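Long-range contacts in carbonic anhydrase (Synechocystis sp., PDB 5SWC), which catalyses the reversible, zinc-dependent hydration of carbon dioxide and so supplies CO2 to RuBisCO inside the carboxysome: residues I86-A91 against L178-T183; K144-T149 against A171-T176. All blocks are in the same frame, centred on the assembly; numbering follows the deposited sequence.

Interaction 1: residues I86-A91 against L178-T183; sequences IPPYGA and LKNLQT
Asn180 carries its CG beside the backbone N and anti to the carbonyl carbon (chi1 -66°), which sets the amide against Ile86 O and the Pro88 ring. Thr183 has OG1 between its own N and carbonyl carbon (chi1 64°), and there the hydroxyl meets both the loop and the backbone of Asn180. Asn180 ND2 donates to Ile86 O at 2.9 Å, a bent bond with an N-H...O angle of 142°. The same amide lies alongside the Pro88 ring, Asn180 OD1 standing 3.5 Å from Pro88 CG. Thr183 OG1 receives Tyr89 N at 2.9 Å in an almost straight bond and passes its own proton to Asn180 O, 2.7 Å away and in the carbonyl plane. That carbonyl also accepts from Thr183 N, so two donors grip it. With an alanine in place of Asn180, Ile86 O would probably lose this donor and a gap would open beside the Pro88 ring. Next to these polar pairs, Ile86 CG2 rests on Leu181 CD2 at 3.8 Å. Pro88 to Ala91 form a type II beta turn with Gly90 at its third position. Helix 162-181 and the residues just after it thus hold the loop between strand 76-81 and helix 95-106, while Leu181 continues onto Val114 of strand 111-117 and Ile187 of helix 185-193.

Interaction 2: residues K144-T149 against A171-T176; sequences KHTEAT and AENILT
Thr146 OG1 gives its proton to Asn173 OD1 at 2.6 Å, in the carbonyl plane and with a C=O...O angle of 158°. This bond joins the start of helix 147-156 to the middle of helix 162-181, two helices of the beta-class carbonic anhydrase fold. The two side chains cross at about a right angle, and Asn173 reaches over because its CG lies anti to the backbone N (chi1 -179°). The other end of the amide is taken as well: ND2 donates to Gly83 O, so both polar atoms are held and the rotation of the group is fixed. Asn173 also touches Met123 of helix 121-126, and its side chain lies about 6 Å from that of the zinc ligand Cys120, which puts this polar link close to the metal site without making it a ligand.

A second hydroxyl sits beside the first. Thr149 OG1 is 2.8 Å from Thr176 OG1 and 2.7 Å from Thr146 OG1, and its single proton could go to either, so the three threonines form a compact buried group of hydroxyls. Thr146 occupies the N-cap position of helix 147-156, yet its side chain is spent on this group and on Asn173 and makes no capping bond. Outward from the hydroxyls the contact turns apolar. The methyl of Ala148 meets Thr176 CG2 at 4.1 Å, and both residues also pack on His188 of the second subunit, placing this edge at a subunit interface. On helix 162-181, the carboxylate of Glu172 hydrogen-bonds through OE2 to Tyr157 OH. Glu172 CB remains in the contact, 4.0 Å from Thr149 CG2, a methyl that also approaches Asn173 N to 3.6 Å.

Overall arrangement
Helix 162-181 serves both contacts: interaction 2 uses its middle, at 171-176, and interaction 1 the region of its C-terminus, 178-183. Their centres lie 11 Å apart. Along the chain, both segments of interaction 2 fall between those of interaction 1, so the inner contact closes within the outer. The two meet at His145, whose ring packs on Pro87 and Ala91 and whose carbonyl O lies near Asn180. Helix 162-181, with the residues just after it, therefore ties together the loop after strand 76-81 and the start of helix 147-156. Both contacts also touch the second subunit, consistent with a buried region that lies between the zinc site, near Asn173 of interaction 2, and that subunit interface.

Interaction 1: residues I86-A91 against L178-T183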
ATOM      1  N   ILE A  86      -1.744 -17.189  -6.298  1.00 10.93           N
ATOM      2  CA  ILE A  86      -2.438 -16.683  -5.095  1.00 10.72           C
ATOM      3  C   ILE A  86      -1.393 -15.963  -4.252  1.00 11.09           C
ATOM      4  O   ILE A  86      -0.528 -16.610  -3.678  1.00 13.02           O
ATOM      5  CB  ILE A  86      -3.082 -17.804  -4.298  1.00 12.53           C
ATOM      6  CG1 ILE A  86      -4.107 -18.580  -5.164  1.00 12.97           C
ATOM      7  CG2 ILE A  86      -3.762 -17.208  -3.035  1.00 14.04           C
ATOM      8  CD1 ILE A  86      -5.296 -17.796  -5.574  1.00 15.97           C
ATOM      9  N   PRO A  87      -1.470 -14.622  -4.158  1.00 10.58           N
ATOM     10  CA  PRO A  87      -0.472 -13.950  -3.336  1.00 11.34           C
ATOM     11  C   PRO A  87      -0.551 -14.408  -1.869  1.00 11.93           C
ATOM     12  O   PRO A  87      -1.618 -14.803  -1.393  1.00 12.50           O
ATOM     13  CB  PRO A  87      -0.833 -12.455  -3.491  1.00 12.14           C
ATOM     14  CG  PRO A  87      -1.548 -12.384  -4.835  1.00 12.58           C
ATOM     15  CD  PRO A  87      -2.338 -13.686  -4.861  1.00 10.93           C
ATOM     16  N   PRO A  88       0.544 -14.297  -1.143  1.00 11.47           N
ATOM     17  CA  PRO A  88       0.459 -14.507   0.316  1.00 12.54           C
ATOM     18  C   PRO A  88      -0.572 -13.577   0.946  1.00 11.88           C
ATOM     19  O   PRO A  88      -0.863 -12.481   0.433  1.00 12.63           O
ATOM     20  CB  PRO A  88       1.864 -14.161   0.803  1.00 14.03           C
ATOM     21  CG  PRO A  88       2.740 -14.368  -0.421  1.00 13.00           C
ATOM     22  CD  PRO A  88       1.903 -13.902  -1.544  1.00 11.79           C
ATOM     23  N   TYR A  89      -1.107 -14.007   2.082  1.00 11.93           N
ATOM     24  CA  TYR A  89      -2.097 -13.245   2.805  1.00 10.98           C
ATOM     25  C   TYR A  89      -1.593 -11.863   3.157  1.00 11.99           C
ATOM     26  O   TYR A  89      -0.545 -11.718   3.798  1.00 12.78           O
ATOM     27  CB  TYR A  89      -2.477 -14.007   4.075  1.00 12.54           C
ATOM     28  CG  TYR A  89      -3.378 -13.268   5.018  1.00 13.36           C
ATOM     29  CD1 TYR A  89      -4.621 -12.799   4.581  1.00 14.35           C
ATOM     30  CD2 TYR A  89      -2.987 -13.046   6.312  1.00 13.07           C
ATOM     31  CE1 TYR A  89      -5.444 -12.107   5.475  1.00 19.12           C
ATOM     32  CE2 TYR A  89      -3.797 -12.341   7.207  1.00 14.60           C
ATOM     33  CZ  TYR A  89      -5.035 -11.902   6.752  1.00 18.64           C
ATOM     34  OH  TYR A  89      -5.813 -11.204   7.690  1.00 22.77           O
ATOM     35  N   GLY A  90      -2.339 -10.838   2.776  1.00 12.03           N
ATOM     36  CA  GLY A  90      -1.986  -9.444   3.051  1.00 11.37           C
ATOM     37  C   GLY A  90      -1.116  -8.823   2.010  1.00 12.06           C
ATOM     38  O   GLY A  90      -0.879  -7.586   2.088  1.00 13.29           O
ATOM     39  N   ALA A  91      -0.600  -9.593   1.042  1.00 11.69           N
ATOM     40  CA  ALA A  91       0.311  -9.033   0.059  1.00 11.41           C
ATOM     41  C   ALA A  91      -0.415  -8.294  -1.061  1.00 13.52           C
ATOM     42  O   ALA A  91       0.221  -7.490  -1.749  1.00 14.11           O
ATOM     43  CB  ALA A  91       1.185 -10.094  -0.536  1.00 12.85           C
ATOM     44  N   LEU A 178       0.658 -23.067  -3.064  1.00 13.03           N
ATOM     45  CA  LEU A 178       0.179 -23.848  -1.925  1.00 12.95           C
ATOM     46  C   LEU A 178       0.746 -23.333  -0.621  1.00 13.50           C
ATOM     47  O   LEU A 178       0.050 -23.303   0.385  1.00 13.58           O
ATOM     48  CB  LEU A 178       0.519 -25.328  -2.144  1.00 14.14           C
ATOM     49  CG  LEU A 178      -0.325 -25.952  -3.248  1.00 16.54           C
ATOM     50  CD1 LEU A 178       0.333 -27.180  -3.759  1.00 20.66           C
ATOM     51  CD2 LEU A 178      -1.724 -26.259  -2.794  1.00 18.40           C
ATOM     52  N   LYS A 179       2.008 -22.918  -0.598  1.00 12.15           N
ATOM     53  CA  LYS A 179       2.549 -22.261   0.581  1.00 12.32           C
ATOM     54  C   LYS A 179       1.861 -20.928   0.847  1.00 12.28           C
ATOM     55  O   LYS A 179       1.540 -20.609   1.994  1.00 12.24           O
ATOM     56  CB  LYS A 179       4.059 -22.053   0.446  1.00 13.32           C
ATOM     57  CG  LYS A 179       4.920 -23.321   0.312  1.00 15.14           C
ATOM     58  CD  LYS A 179       4.780 -24.214   1.506  1.00 19.65           C
ATOM     59  CE  LYS A 179       5.637 -25.462   1.297  1.00 23.67           C
ATOM     60  NZ  LYS A 179       5.626 -26.240   2.566  1.00 30.54           N
ATOM     61  N   ASN A 180       1.616 -20.148  -0.197  1.00 10.87           N
ATOM     62  CA  ASN A 180       0.912 -18.890  -0.040  1.00 10.07           C
ATOM     63  C   ASN A 180      -0.482 -19.072   0.540  1.00 11.07           C
ATOM     64  O   ASN A 180      -0.917 -18.316   1.435  1.00 11.41           O
ATOM     65  CB  ASN A 180       0.843 -18.157  -1.371  1.00 11.04           C
ATOM     66  CG  ASN A 180       2.213 -17.705  -1.886  1.00 11.41           C
ATOM     67  OD1 ASN A 180       3.201 -17.753  -1.161  1.00 11.96           O
ATOM     68  ND2 ASN A 180       2.262 -17.237  -3.136  1.00 12.42           N
ATOM     69  N   LEU A 181      -1.227 -20.059   0.021  1.00 10.96           N
ATOM     70  CA  LEU A 181      -2.566 -20.312   0.501  1.00 11.42           C
ATOM     71  C   LEU A 181      -2.589 -20.578   2.014  1.00 11.84           C
ATOM     72  O   LEU A 181      -3.546 -20.192   2.700  1.00 11.59           O
ATOM     73  CB  LEU A 181      -3.143 -21.489  -0.239  1.00 12.78           C
ATOM     74  CG  LEU A 181      -3.715 -21.143  -1.585  1.00 14.21           C
ATOM     75  CD1 LEU A 181      -3.900 -22.418  -2.381  1.00 18.27           C
ATOM     76  CD2 LEU A 181      -5.027 -20.480  -1.471  1.00 16.54           C
ATOM     77  N   GLN A 182      -1.581 -21.264   2.515  1.00 11.75           N
ATOM     78  CA  GLN A 182      -1.549 -21.662   3.910  1.00 12.47           C
ATOM     79  C   GLN A 182      -1.335 -20.500   4.866  1.00 11.86           C
ATOM     80  O   GLN A 182      -1.374 -20.677   6.076  1.00 15.31           O
ATOM     81  CB  GLN A 182      -0.521 -22.740   4.101  1.00 12.91           C
ATOM     82  CG  GLN A 182      -1.038 -24.037   3.458  1.00 14.77           C
ATOM     83  CD  GLN A 182      -0.050 -25.140   3.517  1.00 22.36           C
ATOM     84  OE1 GLN A 182       0.143 -25.751   4.537  1.00 22.81           O
ATOM     85  NE2 GLN A 182       0.594 -25.406   2.397  1.00 22.87           N
ATOM     86  N   THR A 183      -1.086 -19.300   4.346  1.00 10.28           N
ATOM     87  CA  THR A 183      -1.003 -18.107   5.201  1.00 11.32           C
ATOM     88  C   THR A 183      -2.353 -17.429   5.421  1.00 10.63           C
ATOM     89  O   THR A 183      -2.435 -16.495   6.232  1.00 11.88           O
ATOM     90  CB  THR A 183       0.020 -17.061   4.687  1.00 11.61           C
ATOM     91  OG1 THR A 183      -0.362 -16.526   3.414  1.00 11.75           O
ATOM     92  CG2 THR A 183       1.409 -17.655   4.686  1.00 13.33           C
TER

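Interaction 2: residues K144-T149 against A171-T176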
ATOM      1  N   LYS A 144       5.822 -10.681  -9.069  1.00 14.16           N
ATOM      2  CA  LYS A 144       6.459 -10.536  -7.752  1.00 15.71           C
ATOM      3  C   LYS A 144       5.852 -11.481  -6.744  1.00 15.54           C
ATOM      4  O   LYS A 144       6.553 -11.947  -5.831  1.00 15.55           O
ATOM      5  CB  LYS A 144       6.329  -9.100  -7.234  1.00 21.60           C
ATOM      6  CG  LYS A 144       7.115  -8.065  -8.052  1.00 27.83           C
ATOM      7  CD  LYS A 144       6.844  -6.655  -7.540  1.00 36.44           C
ATOM      8  CE  LYS A 144       7.606  -5.601  -8.367  1.00 36.34           C
ATOM      9  NZ  LYS A 144       7.095  -4.213  -8.069  1.00 49.89           N
ATOM     10  N   HIS A 145       4.562 -11.782  -6.876  1.00 13.07           N
ATOM     11  CA  HIS A 145       3.911 -12.629  -5.900  1.00 13.61           C
ATOM     12  C   HIS A 145       4.318 -14.083  -6.013  1.00 15.94           C
ATOM     13  O   HIS A 145       4.050 -14.855  -5.090  1.00 16.15           O
ATOM     14  CB  HIS A 145       2.401 -12.491  -5.971  1.00 12.77           C
ATOM     15  CG  HIS A 145       1.917 -11.136  -5.652  1.00 13.55           C
ATOM     16  ND1 HIS A 145       2.154 -10.515  -4.446  1.00 14.53           N
ATOM     17  CD2 HIS A 145       1.179 -10.294  -6.395  1.00 15.19           C
ATOM     18  CE1 HIS A 145       1.557  -9.328  -4.455  1.00 16.43           C
ATOM     19  NE2 HIS A 145       0.958  -9.179  -5.628  1.00 16.10           N
ATOM     20  N   THR A 146       5.026 -14.445  -7.082  1.00 13.29           N
ATOM     21  CA  THR A 146       5.582 -15.788  -7.208  1.00 12.22           C
ATOM     22  C   THR A 146       7.121 -15.725  -7.295  1.00 12.91           C
ATOM     23  O   THR A 146       7.773 -16.657  -7.788  1.00 13.85           O
ATOM     24  CB  THR A 146       4.907 -16.554  -8.358  1.00 13.88           C
ATOM     25  OG1 THR A 146       5.107 -17.956  -8.128  1.00 13.93           O
ATOM     26  CG2 THR A 146       5.438 -16.174  -9.747  1.00 13.77           C
ATOM     27  N   GLU A 147       7.729 -14.689  -6.728  1.00 12.99           N
ATOM     28  CA  GLU A 147       9.176 -14.563  -6.697  1.00 13.25           C
ATOM     29  C   GLU A 147       9.841 -15.757  -6.018  1.00 13.46           C
ATOM     30  O   GLU A 147      10.967 -16.109  -6.338  1.00 14.63           O
ATOM     31  CB  GLU A 147       9.578 -13.235  -6.039  1.00 14.41           C
ATOM     32  CG  GLU A 147      11.075 -13.073  -5.792  1.00 15.41           C
ATOM     33  CD  GLU A 147      11.872 -13.004  -7.055  1.00 22.52           C
ATOM     34  OE1 GLU A 147      11.325 -12.816  -8.169  1.00 23.96           O
ATOM     35  OE2 GLU A 147      13.103 -13.135  -6.914  1.00 26.18           O
ATOM     36  N   ALA A 148       9.157 -16.377  -5.061  1.00 13.91           N
ATOM     37  CA  ALA A 148       9.747 -17.531  -4.399  1.00 14.64           C
ATOM     38  C   ALA A 148      10.005 -18.656  -5.384  1.00 14.49           C
ATOM     39  O   ALA A 148      10.962 -19.422  -5.208  1.00 15.49           O
ATOM     40  CB  ALA A 148       8.892 -17.978  -3.204  1.00 15.03           C
ATOM     41  N   THR A 149       9.172 -18.772  -6.412  1.00 13.70           N
ATOM     42  CA  THR A 149       9.358 -19.763  -7.479  1.00 13.62           C
ATOM     43  C   THR A 149      10.605 -19.410  -8.239  1.00 15.40           C
ATOM     44  O   THR A 149      11.430 -20.264  -8.493  1.00 16.45           O
ATOM     45  CB  THR A 149       8.183 -19.749  -8.431  1.00 12.53           C
ATOM     46  OG1 THR A 149       6.969 -19.902  -7.674  1.00 14.12           O
ATOM     47  CG2 THR A 149       8.287 -20.813  -9.486  1.00 14.62           C
ATOM     48  N   ALA A 171       5.714 -26.397 -12.441  1.00 13.31           N
ATOM     49  CA  ALA A 171       5.493 -27.268 -11.281  1.00 14.64           C
ATOM     50  C   ALA A 171       5.790 -26.534  -9.968  1.00 13.78           C
ATOM     51  O   ALA A 171       4.993 -26.561  -9.016  1.00 14.23           O
ATOM     52  CB  ALA A 171       6.347 -28.514 -11.409  1.00 14.50           C
ATOM     53  N   GLU A 172       6.947 -25.884  -9.902  1.00 13.59           N
ATOM     54  CA  GLU A 172       7.348 -25.164  -8.691  1.00 13.41           C
ATOM     55  C   GLU A 172       6.398 -23.997  -8.397  1.00 12.73           C
ATOM     56  O   GLU A 172       6.142 -23.666  -7.229  1.00 13.99           O
ATOM     57  CB  GLU A 172       8.814 -24.745  -8.804  1.00 15.19           C
ATOM     58  CG  GLU A 172       9.805 -25.893  -8.721  1.00 16.40           C
ATOM     59  CD  GLU A 172       9.837 -26.600  -7.364  1.00 19.84           C
ATOM     60  OE1 GLU A 172       9.307 -26.097  -6.345  1.00 20.82           O
ATOM     61  OE2 GLU A 172      10.492 -27.685  -7.346  1.00 25.21           O
ATOM     62  N   ASN A 173       5.821 -23.395  -9.428  1.00 12.05           N
ATOM     63  CA  ASN A 173       4.876 -22.312  -9.206  1.00 12.44           C
ATOM     64  C   ASN A 173       3.655 -22.806  -8.445  1.00 13.12           C
ATOM     65  O   ASN A 173       3.165 -22.086  -7.562  1.00 12.53           O
ATOM     66  CB  ASN A 173       4.491 -21.679 -10.567  1.00 12.17           C
ATOM     67  CG  ASN A 173       3.536 -20.546 -10.430  1.00 11.42           C
ATOM     68  OD1 ASN A 173       3.860 -19.499  -9.853  1.00 13.22           O
ATOM     69  ND2 ASN A 173       2.352 -20.701 -11.041  1.00 13.36           N
ATOM     70  N   ILE A 174       3.157 -23.976  -8.767  1.00 12.01           N
ATOM     71  CA  ILE A 174       2.025 -24.578  -8.053  1.00 12.12           C
ATOM     72  C   ILE A 174       2.402 -24.741  -6.575  1.00 13.08           C
ATOM     73  O   ILE A 174       1.606 -24.363  -5.688  1.00 13.90           O
ATOM     74  CB  ILE A 174       1.615 -25.901  -8.701  1.00 13.13           C
ATOM     75  CG1 ILE A 174       1.024 -25.633 -10.091  1.00 13.39           C
ATOM     76  CG2 ILE A 174       0.653 -26.677  -7.820  1.00 14.70           C
ATOM     77  CD1 ILE A 174       1.079 -26.829 -10.966  1.00 16.35           C
ATOM     78  N   LEU A 175       3.585 -25.252  -6.289  1.00 13.05           N
ATOM     79  CA  LEU A 175       4.021 -25.501  -4.911  1.00 15.04           C
ATOM     80  C   LEU A 175       4.110 -24.180  -4.133  1.00 14.30           C
ATOM     81  O   LEU A 175       3.718 -24.103  -2.977  1.00 14.19           O
ATOM     82  CB  LEU A 175       5.327 -26.275  -4.902  1.00 14.57           C
ATOM     83  CG  LEU A 175       5.246 -27.623  -5.637  1.00 15.96           C
ATOM     84  CD1 LEU A 175       6.485 -28.406  -5.404  1.00 19.20           C
ATOM     85  CD2 LEU A 175       4.032 -28.379  -5.196  1.00 19.98           C
ATOM     86  N   THR A 176       4.594 -23.128  -4.759  1.00 12.35           N
ATOM     87  CA  THR A 176       4.633 -21.819  -4.124  1.00 11.67           C
ATOM     88  C   THR A 176       3.228 -21.346  -3.752  1.00 11.93           C
ATOM     89  O   THR A 176       3.021 -20.833  -2.660  1.00 12.88           O
ATOM     90  CB  THR A 176       5.309 -20.801  -5.037  1.00 13.72           C
ATOM     91  OG1 THR A 176       6.671 -21.221  -5.224  1.00 14.30           O
ATOM     92  CG2 THR A 176       5.278 -19.409  -4.499  1.00 13.62           C
TER